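Local coordinates for mutual gliding-motility protein MglA (Myxococcus xanthus DK 1622, PDB 6H17), which binds and hydrolyses GTP, working as an intracellular switch that coordinates the two gliding motility systems and sets the direction and speed of movement, at residues 150-153 against 154-157; 104-107 against 108-111; 175-178 against 179-183. All coordinates share one frame; numbering follows the deposited sequence. Where two conformers were deposited one is given.

Contact 1 (150-153 against 154-157)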
loop_
_atom_site.group_PDB
_atom_site.type_symbol
_atom_site.label_atom_id
_atom_site.label_comp_id
_atom_site.label_asym_id
_atom_site.label_seq_id
_atom_site.Cartn_x
_atom_site.Cartn_y
_atom_site.Cartn_z
ATOM N N THR A 150 11.612 -18.228 -3.695
ATOM C CA THR A 150 12.730 -17.407 -4.147
ATOM C C THR A 150 12.212 -16.119 -4.794
ATOM O O THR A 150 11.078 -16.044 -5.272
ATOM C CB THR A 150 13.617 -18.150 -5.150
ATOM O OG1 THR A 150 12.915 -18.259 -6.393
ATOM C CG2 THR A 150 14.006 -19.511 -4.649
ATOM N N VAL A 151 13.056 -15.086 -4.794
ATOM C CA VAL A 151 12.635 -13.803 -5.354
ATOM C C VAL A 151 12.302 -13.953 -6.834
ATOM O O VAL A 151 11.324 -13.391 -7.333
ATOM C CB VAL A 151 13.708 -12.726 -5.114
ATOM C CG1 VAL A 151 13.335 -11.461 -5.897
ATOM C CG2 VAL A 151 13.841 -12.431 -3.651
ATOM N N GLU A 152 13.111 -14.717 -7.560
ATOM C CA GLU A 152 12.853 -14.919 -8.977
ATOM C C GLU A 152 11.495 -15.567 -9.190
ATOM O O GLU A 152 10.765 -15.206 -10.117
ATOM C CB GLU A 152 13.953 -15.782 -9.584
ATOM C CG GLU A 152 13.837 -15.944 -11.087
ATOM C CD GLU A 152 14.928 -16.828 -11.671
ATOM O OE1 GLU A 152 14.991 -16.945 -12.912
ATOM O OE2 GLU A 152 15.719 -17.404 -10.893
ATOM N N GLU A 153 11.139 -16.535 -8.344
ATOM C CA GLU A 153 9.837 -17.179 -8.475
ATOM C C GLU A 153 8.696 -16.238 -8.086
ATOM O O GLU A 153 7.611 -16.294 -8.684
ATOM C CB GLU A 153 9.792 -18.455 -7.638
ATOM C CG GLU A 153 10.647 -19.563 -8.156
ATOM C CD GLU A 153 11.027 -20.557 -7.049
ATOM O OE1 GLU A 153 11.864 -21.425 -7.326
ATOM O OE2 GLU A 153 10.518 -20.451 -5.915
ATOM N N MET A 154 8.913 -15.370 -7.093
ATOM C CA MET A 154 7.904 -14.366 -6.757
ATOM C C MET A 154 7.647 -13.441 -7.939
ATOM O O MET A 154 6.491 -13.129 -8.260
ATOM C CB MET A 154 8.365 -13.531 -5.564
ATOM C CG MET A 154 8.409 -14.280 -4.239
ATOM S SD MET A 154 6.817 -14.792 -3.532
ATOM C CE MET A 154 6.191 -13.258 -2.925
ATOM N N ARG A 155 8.721 -13.008 -8.609
ATOM C CA ARG A 155 8.592 -12.115 -9.750
ATOM C C ARG A 155 7.854 -12.805 -10.885
ATOM O O ARG A 155 6.949 -12.227 -11.499
ATOM C CB ARG A 155 9.993 -11.694 -10.199
ATOM C CG ARG A 155 9.997 -10.792 -11.427
ATOM C CD ARG A 155 11.426 -10.478 -11.882
ATOM N NE ARG A 155 12.271 -10.072 -10.757
ATOM C CZ ARG A 155 13.356 -10.721 -10.335
ATOM N NH1 ARG A 155 13.785 -11.820 -10.948
ATOM N NH2 ARG A 155 14.031 -10.249 -9.299
ATOM N N LYS A 156 8.209 -14.052 -11.170
ATOM C CA LYS A 156 7.534 -14.753 -12.250
ATOM C C LYS A 156 6.070 -15.005 -11.929
ATOM O O LYS A 156 5.232 -15.006 -12.838
ATOM C CB LYS A 156 8.265 -16.059 -12.563
ATOM C CG LYS A 156 9.630 -15.844 -13.207
ATOM C CD LYS A 156 10.363 -17.151 -13.415
ATOM C CE LYS A 156 11.700 -16.923 -14.099
ATOM N NZ LYS A 156 12.484 -18.184 -14.176
ATOM N N ALA A 157 5.734 -15.217 -10.658
ATOM C CA ALA A 157 4.352 -15.493 -10.301
ATOM C C ALA A 157 3.497 -14.234 -10.217
ATOM O O ALA A 157 2.306 -14.284 -10.521
ATOM C CB ALA A 157 4.302 -16.203 -8.952
#
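E152 and K156, one helical turn apart, run alongside each other in one direction: E152 sends CG anti to its backbone N (chi1 -175°), K156 anti to its carbonyl carbon (chi1 -69°), and both then stretch out fully. Following K156 outward, CB, CG and CD pass the carbonyl oxygen of E152, CG lying 3.4 Å from E152 O; CE then comes alongside E152 CG, and NZ ends 3.1 Å from E152 OE1 in a salt bridge. The amine meets that oxygen from above the carboxylate plane, 53° out of it. Glutamate and lysine suit these exposed positions because their methylene chains can run together while their charges pair. Farther round the helix, V151 CG1 lies 3.7 Å from R155 NH2, obliquely to the guanidinium, whose NE is held in a salt bridge by E165.

T150 begins the helix as N-cap: its OG1 accepts from E153 N at 3.2 Å, and E153 OE2 accepts weakly from T150 N in return, a capping box. Regular backbone bonds carry the turn onward. The helix forms the crossover between parallel strands 136-141 and 165-167, with M154 turned inward against Y140 and, together with A157, packed on M110 of helix 110-125.

Contact 2 (104-107 against 108-111). With SO4 (sulfate ion), chain D.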
loop_
_atom_site.group_PDB
_atom_site.type_symbol
_atom_site.label_atom_id
_atom_site.label_comp_id
_atom_site.label_asym_id
_atom_site.label_seq_id
_atom_site.Cartn_x
_atom_site.Cartn_y
_atom_site.Cartn_z
ATOM N N ASP A 104 2.930 -12.120 0.684
ATOM C CA ASP A 104 3.539 -12.980 1.695
ATOM C C ASP A 104 4.409 -14.008 0.984
ATOM O O ASP A 104 3.897 -14.842 0.238
ATOM C CB ASP A 104 2.432 -13.658 2.501
ATOM C CG ASP A 104 2.959 -14.420 3.709
ATOM O OD1 ASP A 104 4.048 -15.035 3.608
ATOM O OD2 ASP A 104 2.292 -14.398 4.773
ATOM N N SER A 105 5.719 -13.976 1.205
ATOM C CA SER A 105 6.596 -14.858 0.439
ATOM C C SER A 105 6.454 -16.329 0.811
ATOM O O SER A 105 7.002 -17.184 0.099
ATOM C CB SER A 105 8.067 -14.472 0.638
ATOM O OG SER A 105 8.366 -13.215 0.044
ATOM N N GLN A 106 5.803 -16.670 1.919
ATOM C CA GLN A 106 5.688 -18.077 2.297
ATOM C C GLN A 106 5.013 -18.877 1.185
ATOM O O GLN A 106 3.974 -18.486 0.646
ATOM C CB GLN A 106 4.866 -18.226 3.570
ATOM C CG GLN A 106 5.497 -17.608 4.778
ATOM C CD GLN A 106 4.624 -17.746 5.991
ATOM O OE1 GLN A 106 4.796 -18.667 6.798
ATOM N NE2 GLN A 106 3.660 -16.861 6.124
ATOM N N ILE A 107 5.575 -20.046 0.875
ATOM C CA ILE A 107 5.089 -20.836 -0.256
ATOM C C ILE A 107 3.628 -21.226 -0.071
ATOM O O ILE A 107 2.850 -21.225 -1.039
ATOM C CB ILE A 107 6.036 -22.024 -0.500
ATOM C CG1 ILE A 107 5.760 -22.667 -1.869
ATOM C CG2 ILE A 107 5.952 -23.053 0.639
ATOM C CD1 ILE A 107 6.914 -23.520 -2.348
ATOM N N GLU A 108 3.214 -21.488 1.170
ATOM C CA GLU A 108 1.832 -21.865 1.452
ATOM C C GLU A 108 0.839 -20.762 1.115
ATOM O O GLU A 108 -0.350 -21.047 0.914
ATOM C CB GLU A 108 1.706 -22.233 2.936
ATOM C CG GLU A 108 2.510 -23.464 3.356
ATOM C CD GLU A 108 3.928 -23.147 3.833
ATOM O OE1 GLU A 108 4.442 -22.029 3.603
ATOM O OE2 GLU A 108 4.539 -24.044 4.456
ATOM N N ARG A 109 1.297 -19.520 1.044
ATOM C CA ARG A 109 0.432 -18.373 0.827
ATOM C C ARG A 109 0.454 -17.876 -0.606
ATOM O O ARG A 109 -0.130 -16.831 -0.890
ATOM C CB ARG A 109 0.805 -17.243 1.788
ATOM C CG ARG A 109 0.583 -17.617 3.254
ATOM C CD ARG A 109 -0.882 -17.833 3.566
ATOM N NE ARG A 109 -1.613 -16.572 3.651
ATOM C CZ ARG A 109 -2.941 -16.453 3.624
ATOM N NH1 ARG A 109 -3.730 -17.513 3.468
ATOM N NH2 ARG A 109 -3.496 -15.269 3.744
ATOM N N MET A 110 1.078 -18.601 -1.526
ATOM C CA MET A 110 1.115 -18.128 -2.905
ATOM C C MET A 110 -0.276 -18.037 -3.509
ATOM O O MET A 110 -0.573 -17.080 -4.227
ATOM C CB MET A 110 2.033 -18.993 -3.773
ATOM C CG MET A 110 2.098 -18.510 -5.237
ATOM S SD MET A 110 2.621 -16.776 -5.418
ATOM C CE MET A 110 4.401 -16.922 -5.284
ATOM N N GLU A 111 -1.142 -19.024 -3.267
ATOM C CA GLU A 111 -2.485 -18.934 -3.828
ATOM C C GLU A 111 -3.194 -17.704 -3.290
ATOM O O GLU A 111 -3.901 -17.020 -4.028
ATOM C CB GLU A 111 -3.302 -20.190 -3.531
ATOM C CG GLU A 111 -3.045 -21.333 -4.502
ATOM C CD GLU A 111 -4.237 -22.270 -4.631
ATOM O OE1 GLU A 111 -5.338 -21.910 -4.160
ATOM O OE2 GLU A 111 -4.075 -23.370 -5.202
HETATM S S SO4 D . -7.233 -15.685 4.295
HETATM O O1 SO4 D . -6.232 -14.655 4.574
HETATM O O2 SO4 D . -8.183 -15.171 3.303
HETATM O O3 SO4 D . -6.622 -16.893 3.750
HETATM O O4 SO4 D . -7.946 -15.964 5.541
HETATM O O HOH W 1 -0.373 -14.041 4.150
#
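D104 and R109 are brought together by their first torsions: D104 carries CG anti to its own nitrogen (chi1 -172°), while R109 has CG anti to the carbonyl carbon (chi1 -64°) and folds twice more along its chain. Their side chains thus pass at R109 CG, 3.9 Å from D104 OD2, with carboxylate and guanidinium planes 80° apart. A water bridges the charged groups, donating to D104 OD2 and accepting from R109 NE at 2.9 Å.

D104 OD1 also takes the backbone N of Q106 at 2.9 Å on its anti side, an Asx turn that leads from strand 98-104 toward helix 110-125 of this Ras-like fold. On the syn side, Q106 NE2 straddles both carboxylate oxygens, 3.1 Å from D104 OD1, while Q106 OE1 accepts from N147, so the amide is held at both ends. With an alanine here instead of D104, the Asx turn would probably lose its acceptor, Q106 NE2 both its carboxylate bonds, and K142 its salt bridge to D104. R109 N closes the following turn onto Q106 O. The guanidinium grips a sulfate, probably from the crystallisation liquor, through R109 NH1 to O3 (3.0 Å) and R109 NH2 to O1 (2.9 Å); NH2 also bonds to G21 O in the nucleotide-binding loop.

Contact 3 (175-178 against 179-183)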
loop_
_atom_site.group_PDB
_atom_site.type_symbol
_atom_site.label_atom_id
_atom_site.label_comp_id
_atom_site.label_asym_id
_atom_site.label_seq_id
_atom_site.Cartn_x
_atom_site.Cartn_y
_atom_site.Cartn_z
ATOM N N GLY A 175 13.447 -3.099 3.461
ATOM C CA GLY A 175 12.649 -2.752 2.295
ATOM C C GLY A 175 11.479 -1.816 2.533
ATOM O O GLY A 175 10.818 -1.423 1.567
ATOM N N VAL A 176 11.172 -1.462 3.774
ATOM C CA VAL A 176 9.925 -0.755 4.048
ATOM C C VAL A 176 9.952 0.678 3.518
ATOM O O VAL A 176 9.028 1.115 2.812
ATOM C CB VAL A 176 9.599 -0.819 5.550
ATOM C CG1 VAL A 176 8.422 0.092 5.917
ATOM C CG2 VAL A 176 9.323 -2.243 5.980
ATOM N N PHE A 177 10.970 1.453 3.872
ATOM C CA PHE A 177 11.035 2.810 3.353
ATOM C C PHE A 177 11.299 2.835 1.853
ATOM O O PHE A 177 10.775 3.728 1.160
ATOM C CB PHE A 177 12.066 3.664 4.117
ATOM C CG PHE A 177 11.576 4.166 5.436
ATOM C CD1 PHE A 177 10.525 5.055 5.502
ATOM C CD2 PHE A 177 12.185 3.778 6.611
ATOM C CE1 PHE A 177 10.077 5.540 6.727
ATOM C CE2 PHE A 177 11.738 4.256 7.835
ATOM C CZ PHE A 177 10.663 5.128 7.878
ATOM N N ASP A 178 12.078 1.907 1.319
ATOM C CA ASP A 178 12.287 1.902 -0.130
ATOM C C ASP A 178 10.973 1.702 -0.874
ATOM O O ASP A 178 10.723 2.335 -1.908
ATOM C CB ASP A 178 13.279 0.822 -0.550
ATOM C CG ASP A 178 14.715 1.189 -0.265
ATOM O OD1 ASP A 178 15.003 2.349 0.125
ATOM O OD2 ASP A 178 15.564 0.298 -0.464
ATOM N N THR A 179 10.128 0.799 -0.380
ATOM C CA THR A 179 8.827 0.554 -1.006
ATOM C C THR A 179 7.985 1.819 -0.985
ATOM O O THR A 179 7.409 2.219 -2.008
ATOM C CB THR A 179 8.102 -0.563 -0.253
ATOM O OG1 THR A 179 8.817 -1.800 -0.330
ATOM C CG2 THR A 179 6.705 -0.818 -0.791
ATOM N N LEU A 180 7.879 2.447 0.190
ATOM C CA LEU A 180 7.069 3.650 0.339
ATOM C C LEU A 180 7.583 4.774 -0.551
ATOM O O LEU A 180 6.798 5.451 -1.231
ATOM C CB LEU A 180 7.090 4.082 1.800
ATOM C CG LEU A 180 6.409 5.437 2.102
ATOM C CD1 LEU A 180 4.914 5.356 1.808
ATOM C CD2 LEU A 180 6.648 5.848 3.557
ATOM N N LYS A 181 8.886 5.021 -0.522
ATOM C CA LYS A 181 9.432 6.130 -1.293
ATOM C C LYS A 181 9.219 5.906 -2.773
ATOM O O LYS A 181 9.001 6.865 -3.521
ATOM C CB LYS A 181 10.907 6.328 -0.952
ATOM C CG LYS A 181 11.111 6.910 0.433
ATOM C CD LYS A 181 12.542 6.773 0.929
ATOM C CE LYS A 181 12.768 7.594 2.198
ATOM N NZ LYS A 181 11.539 8.306 2.679
ATOM N N ALA A 182 9.277 4.660 -3.228
ATOM C CA ALA A 182 9.075 4.377 -4.648
ATOM C C ALA A 182 7.654 4.731 -5.079
ATOM O O ALA A 182 7.449 5.402 -6.094
ATOM C CB ALA A 182 9.402 2.915 -4.964
ATOM N N VAL A 183 6.656 4.291 -4.328
ATOM C CA VAL A 183 5.284 4.586 -4.736
ATOM C C VAL A 183 4.974 6.074 -4.583
ATOM O O VAL A 183 4.268 6.654 -5.415
ATOM C CB VAL A 183 4.264 3.681 -4.025
ATOM C CG1 VAL A 183 4.072 4.084 -2.583
ATOM C CG2 VAL A 183 2.928 3.713 -4.797
#
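From G175 onward the backbone winds into a regular alpha-helix, with T179 N, L180 N, K181 N and A182 N bonding in turn to the carbonyl oxygens of G175, V176, F177 and D178. This is the first part of helix 176-193, the C-terminal helix of the small-GTPase fold, and G175 is its N-cap. The positive phi of G175 (77°) is one that residues with a side chain adopt less readily, which suits glycine to the place where the chain turns into the helix.

T179 carries the main side-chain contact. Its OG1 stands anti to the carbonyl carbon (chi1 -63°), and from there the hydroxyl reaches back one turn to donate to G175 O at 2.8 Å. Threonine fits here because its beta-branched hydroxyl can add a second bond to the helix's opening carbonyl while OG1 also bonds to Q139.

On another side of the helix, F177 and L180 make a looser apolar pair, F177 CD1 lying 4.4 Å from L180 CD2, with the methyl oblique to the ring. K181 runs its CB, CG and CD past the carbonyl of F177, CG 3.3 Å from F177 O, before an eclipsed last torsion (chi4 2°) leaves K181 NZ 4.4 Å from F177 CD1, at a slant to the ring. The long aliphatic chain lets an exposed lysine lie along the helix in this way. V176 faces helix 25-35, while T179 and A182 lie on V137 and Y166 of the sheet, where small side chains allow close approach. The carbonyl of G175 is gripped twice, for T179 OG1 and T179 N reach its oxygen from opposite faces of the carbonyl plane, the amide at 3.0 Å from G175 O.

How the contacts relate
Along the chain the order is contact 2, contact 1, contact 3, all in the same small-GTPase domain. Strand 98-104 leads into contact 2 and helix 110-125, strand 136-141 precedes helix 151-158 with contact 1, and strand 165-167 precedes helix 176-193 with contact 3, so each follows a parallel strand of the central sheet. Contacts 1 and 2 are neighbours, centres 11 Å apart, and M154 CE meets S105 OG at 3.7 Å. Contact 3 stands apart, its centre 19 Å from contact 1 and 21 Å from contact 2. Contact 2 comes nearest the bound nucleotide, which is about 6 Å from the side chain of D104, about 8 Å from that of V176 and about 11 Å from that of M154.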